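Local coordinates for protein Cow rumen GH26 endo-mannanase (Metagenome, PDB 6UEH) that probably hydrolyses internal beta-1,4-mannosidic linkages in mannans such as galactomannan, as a ruminal endo-mannanase of glycoside hydrolase family 26, at residues I275-N286 with E339-K347. Numbering follows the deposited sequence.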
loop_
_atom_site.group_PDB
_atom_site.type_symbol
_atom_site.label_atom_id
_atom_site.label_comp_id
_atom_site.label_asym_id
_atom_site.label_seq_id
_atom_site.Cartn_x
_atom_site.Cartn_y
_atom_site.Cartn_z
ATOM N N ILE A 275 5.425 -7.167 25.107
ATOM C CA ILE A 275 6.042 -5.896 25.468
ATOM C C ILE A 275 5.857 -5.587 26.952
ATOM O O ILE A 275 6.023 -4.445 27.385
ATOM C CB ILE A 275 5.471 -4.737 24.633
ATOM C CG1 ILE A 275 3.954 -4.651 24.804
ATOM C CG2 ILE A 275 5.838 -4.915 23.166
ATOM C CD1 ILE A 275 3.315 -3.498 24.056
ATOM N N LYS A 276 5.514 -6.610 27.728
ATOM C CA LYS A 276 5.329 -6.438 29.162
ATOM C C LYS A 276 6.437 -7.123 29.955
ATOM O O LYS A 276 6.608 -8.341 29.887
ATOM C CB LYS A 276 3.962 -6.968 29.597
ATOM C CG LYS A 276 2.803 -6.096 29.143
ATOM C CD LYS A 276 1.483 -6.569 29.729
ATOM C CE LYS A 276 0.340 -5.656 29.315
ATOM N NZ LYS A 276 0.517 -4.268 29.832
ATOM N N LYS A 277 7.179 -6.310 30.704
ATOM C CA LYS A 277 8.277 -6.769 31.552
ATOM C C LYS A 277 7.877 -7.908 32.488
ATOM O O LYS A 277 6.847 -7.841 33.155
ATOM C CB LYS A 277 8.810 -5.605 32.391
ATOM C CG LYS A 277 10.018 -5.964 33.231
ATOM C CD LYS A 277 11.185 -6.348 32.347
ATOM C CE LYS A 277 12.446 -6.591 33.168
ATOM N NZ LYS A 277 13.534 -7.071 32.287
ATOM N N GLY A 278 8.700 -8.951 32.542
ATOM C CA GLY A 278 8.502 -10.014 33.512
ATOM C C GLY A 278 7.702 -11.197 33.002
ATOM O O GLY A 278 7.420 -12.134 33.748
ATOM N N THR A 279 7.337 -11.159 31.726
ATOM C CA THR A 279 6.573 -12.242 31.119
ATOM C C THR A 279 7.448 -13.088 30.204
ATOM O O THR A 279 8.441 -12.602 29.661
ATOM C CB THR A 279 5.378 -11.710 30.302
ATOM O OG1 THR A 279 5.856 -11.052 29.119
ATOM C CG2 THR A 279 4.557 -10.735 31.129
ATOM N N LYS A 280 7.071 -14.350 30.029
ATOM C CA LYS A 280 7.793 -15.245 29.130
ATOM C C LYS A 280 7.658 -14.775 27.683
ATOM O O LYS A 280 8.571 -14.956 26.877
ATOM C CB LYS A 280 7.287 -16.683 29.277
ATOM C CG LYS A 280 8.093 -17.710 28.492
ATOM C CD LYS A 280 7.713 -19.128 28.886
ATOM C CE LYS A 280 6.243 -19.406 28.621
ATOM N NZ LYS A 280 5.841 -20.749 29.127
ATOM N N GLU A 281 6.515 -14.169 27.363
ATOM C CA GLU A 281 6.305 -13.576 26.048
ATOM C C GLU A 281 7.368 -12.522 25.766
ATOM O O GLU A 281 7.956 -12.487 24.684
ATOM C CB GLU A 281 4.911 -12.951 25.943
ATOM C CG GLU A 281 3.785 -13.935 25.641
ATOM C CD GLU A 281 3.233 -14.608 26.880
ATOM O OE1 GLU A 281 3.817 -14.435 27.972
ATOM O OE2 GLU A 281 2.207 -15.313 26.760
ATOM N N ASN A 282 7.615 -11.668 26.754
ATOM C CA ASN A 282 8.600 -10.604 26.618
ATOM C C ASN A 282 10.021 -11.148 26.525
ATOM O O ASN A 282 10.837 -10.644 25.753
ATOM C CB ASN A 282 8.489 -9.628 27.789
ATOM C CG ASN A 282 9.481 -8.487 27.695
ATOM O OD1 ASN A 282 10.409 -8.390 28.497
ATOM N ND2 ASN A 282 9.291 -7.617 26.709
ATOM N N ASP A 283 10.310 -12.179 27.316
ATOM C CA ASP A 283 11.626 -12.805 27.299
ATOM C C ASP A 283 11.914 -13.449 25.944
ATOM O O ASP A 283 13.022 -13.324 25.418
ATOM C CB ASP A 283 11.746 -13.848 28.412
ATOM C CG ASP A 283 11.914 -13.225 29.788
ATOM O OD1 ASP A 283 12.276 -12.030 29.869
ATOM O OD2 ASP A 283 11.697 -13.938 30.788
ATOM N N TYR A 284 10.921 -14.136 25.380
ATOM C CA TYR A 284 11.097 -14.735 24.059
ATOM C C TYR A 284 11.268 -13.663 22.993
ATOM O O TYR A 284 12.176 -13.741 22.165
ATOM C CB TYR A 284 9.921 -15.638 23.674
ATOM C CG TYR A 284 10.058 -16.122 22.248
ATOM C CD1 TYR A 284 10.975 -17.114 21.922
ATOM C CD2 TYR A 284 9.309 -15.557 21.222
ATOM C CE1 TYR A 284 11.128 -17.546 20.621
ATOM C CE2 TYR A 284 9.456 -15.984 19.913
ATOM C CZ TYR A 284 10.367 -16.978 19.619
ATOM O OH TYR A 284 10.522 -17.408 18.320
ATOM N N TRP A 285 10.374 -12.677 23.017
ATOM C CA TRP A 285 10.389 -11.564 22.072
ATOM C C TRP A 285 11.756 -10.881 22.078
ATOM O O TRP A 285 12.318 -10.587 21.023
ATOM C CB TRP A 285 9.256 -10.584 22.422
ATOM C CG TRP A 285 9.077 -9.371 21.533
ATOM C CD1 TRP A 285 8.907 -8.081 21.949
ATOM C CD2 TRP A 285 9.007 -9.338 20.098
ATOM N NE1 TRP A 285 8.750 -7.247 20.870
ATOM C CE2 TRP A 285 8.809 -7.991 19.722
ATOM C CE3 TRP A 285 9.101 -10.310 19.096
ATOM C CZ2 TRP A 285 8.706 -7.595 18.390
ATOM C CZ3 TRP A 285 8.998 -9.913 17.773
ATOM C CH2 TRP A 285 8.804 -8.566 17.433
ATOM N N ASN A 286 12.305 -10.668 23.270
ATOM C CA ASN A 286 13.626 -10.059 23.398
ATOM C C ASN A 286 14.741 -10.927 22.822
ATOM O O ASN A 286 15.681 -10.409 22.220
ATOM C CB ASN A 286 13.923 -9.734 24.862
ATOM C CG ASN A 286 13.202 -8.486 25.334
ATOM O OD1 ASN A 286 12.875 -7.608 24.536
ATOM N ND2 ASN A 286 12.951 -8.401 26.635
ATOM N N GLU A 339 2.090 -0.243 19.697
ATOM C CA GLU A 339 2.988 -0.279 20.847
ATOM C C GLU A 339 4.121 -1.283 20.625
ATOM O O GLU A 339 5.261 -1.035 21.011
ATOM C CB GLU A 339 2.213 -0.614 22.124
ATOM C CG GLU A 339 1.194 0.451 22.521
ATOM C CD GLU A 339 0.407 0.086 23.768
ATOM O OE1 GLU A 339 -0.664 0.692 23.995
ATOM O OE2 GLU A 339 0.857 -0.800 24.524
ATOM N N ILE A 340 3.805 -2.406 19.988
ATOM C CA ILE A 340 4.812 -3.414 19.670
ATOM C C ILE A 340 5.816 -2.878 18.650
ATOM O O ILE A 340 7.021 -3.086 18.790
ATOM C CB ILE A 340 4.170 -4.709 19.134
ATOM C CG1 ILE A 340 3.295 -5.350 20.215
ATOM C CG2 ILE A 340 5.239 -5.688 18.665
ATOM C CD1 ILE A 340 2.597 -6.617 19.771
ATOM N N TRP A 341 5.315 -2.180 17.631
ATOM C CA TRP A 341 6.179 -1.550 16.634
ATOM C C TRP A 341 7.139 -0.560 17.283
ATOM O O TRP A 341 8.340 -0.561 16.998
ATOM C CB TRP A 341 5.348 -0.835 15.563
ATOM C CG TRP A 341 6.178 -0.101 14.541
ATOM C CD1 TRP A 341 6.722 1.148 14.664
ATOM C CD2 TRP A 341 6.553 -0.571 13.239
ATOM N NE1 TRP A 341 7.410 1.482 13.521
ATOM C CE2 TRP A 341 7.324 0.444 12.631
ATOM C CE3 TRP A 341 6.312 -1.751 12.527
ATOM C CZ2 TRP A 341 7.853 0.314 11.348
ATOM C CZ3 TRP A 341 6.840 -1.878 11.252
ATOM C CH2 TRP A 341 7.602 -0.853 10.678
ATOM N N LYS A 342 6.602 0.294 18.148
ATOM C CA LYS A 342 7.418 1.278 18.849
ATOM C C LYS A 342 8.453 0.592 19.735
ATOM O O LYS A 342 9.586 1.058 19.847
ATOM C CB LYS A 342 6.537 2.214 19.680
ATOM C CG LYS A 342 5.649 3.124 18.843
ATOM C CD LYS A 342 4.854 4.082 19.715
ATOM C CE LYS A 342 3.995 5.010 18.873
ATOM N NZ LYS A 342 3.186 5.934 19.716
ATOM N N TYR A 343 8.060 -0.520 20.349
ATOM C CA TYR A 343 8.967 -1.312 21.177
ATOM C C TYR A 343 10.169 -1.778 20.364
ATOM O O TYR A 343 11.314 -1.597 20.776
ATOM C CB TYR A 343 8.230 -2.517 21.775
ATOM C CG TYR A 343 9.051 -3.354 22.736
ATOM C CD1 TYR A 343 9.881 -4.370 22.275
ATOM C CD2 TYR A 343 8.981 -3.140 24.107
ATOM C CE1 TYR A 343 10.626 -5.140 23.153
ATOM C CE2 TYR A 343 9.719 -3.907 24.991
ATOM C CZ TYR A 343 10.541 -4.906 24.508
ATOM O OH TYR A 343 11.279 -5.667 25.387
ATOM N N LEU A 344 9.899 -2.375 19.206
ATOM C CA LEU A 344 10.954 -2.879 18.333
ATOM C C LEU A 344 11.837 -1.746 17.821
ATOM O O LEU A 344 13.064 -1.861 17.806
ATOM C CB LEU A 344 10.352 -3.649 17.155
ATOM C CG LEU A 344 11.346 -4.184 16.120
ATOM C CD1 LEU A 344 12.325 -5.169 16.756
ATOM C CD2 LEU A 344 10.615 -4.828 14.952
ATOM N N TYR A 345 11.202 -0.654 17.408
ATOM C CA TYR A 345 11.910 0.521 16.910
ATOM C C TYR A 345 12.870 1.061 17.965
ATOM O O TYR A 345 14.037 1.329 17.678
ATOM C CB TYR A 345 10.911 1.605 16.496
ATOM C CG TYR A 345 11.516 2.816 15.811
ATOM C CD1 TYR A 345 12.163 3.804 16.541
ATOM C CD2 TYR A 345 11.404 2.986 14.435
ATOM C CE1 TYR A 345 12.705 4.917 15.920
ATOM C CE2 TYR A 345 11.939 4.098 13.806
ATOM C CZ TYR A 345 12.588 5.060 14.554
ATOM O OH TYR A 345 13.122 6.169 13.936
ATOM N N ASP A 346 12.366 1.227 19.183
ATOM C CA ASP A 346 13.176 1.744 20.280
ATOM C C ASP A 346 14.290 0.776 20.662
ATOM O O ASP A 346 15.414 1.195 20.934
ATOM C CB ASP A 346 12.302 2.041 21.501
ATOM C CG ASP A 346 11.369 3.218 21.278
ATOM O OD1 ASP A 346 11.562 3.953 20.286
ATOM O OD2 ASP A 346 10.450 3.414 22.102
ATOM N N LYS A 347 13.977 -0.517 20.683
ATOM C CA LYS A 347 14.965 -1.534 21.034
ATOM C C LYS A 347 16.129 -1.568 20.047
ATOM O O LYS A 347 17.290 -1.583 20.454
ATOM C CB LYS A 347 14.314 -2.916 21.113
ATOM C CG LYS A 347 13.790 -3.284 22.494
ATOM C CD LYS A 347 14.928 -3.424 23.494
ATOM C CE LYS A 347 14.428 -3.909 24.850
ATOM N NZ LYS A 347 13.514 -2.934 25.510
#
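The phenol ring of Y343 carries I275 over one face, the CA of I275 lying above it and the CG2 methyl reaching Y343 CG at 3.6 Å. At the ring's edge, in its plane, sits N286 OD1, whose amide is turned only 18° from the phenol. Obliquely placed is the indole of W285: its five-membered ring and the phenol have centroids 5.2 Å apart, with W285 NE1 3.4 Å from Y343 CD1. Two bonds grip the hydroxyl. Y343 OH donates to N286 OD1 at 2.7 Å, meeting a lone pair in the carbonyl plane, and accepts from N282 ND2 at 3.1 Å, the amide plane standing 83° from the ring and the hydroxyl lying a little out of that amide plane. N282 ND2 also donates to C274 O, which ties the loop ahead of helix 280-301 to the same amide. In the TIM barrel of this GH26 domain, helices 280-301 and 334-351 flank strand 306-309 in sequence; the axes of segments 280-286 and 339-347 come no nearer than 12.8 Å, a separation spanned chiefly by Y343 from one side and N282, W285 and N286 from the other. With CG anti to the backbone N (chi1 -176°), the Y343 ring reaches across to helix 280-301. I340 CG2 meets W285 CZ2 at 4.0 Å, while I275 CD1 rests on E339 CB at 3.6 Å; the carboxylate of E339 forms a salt bridge with K335 of its own helix.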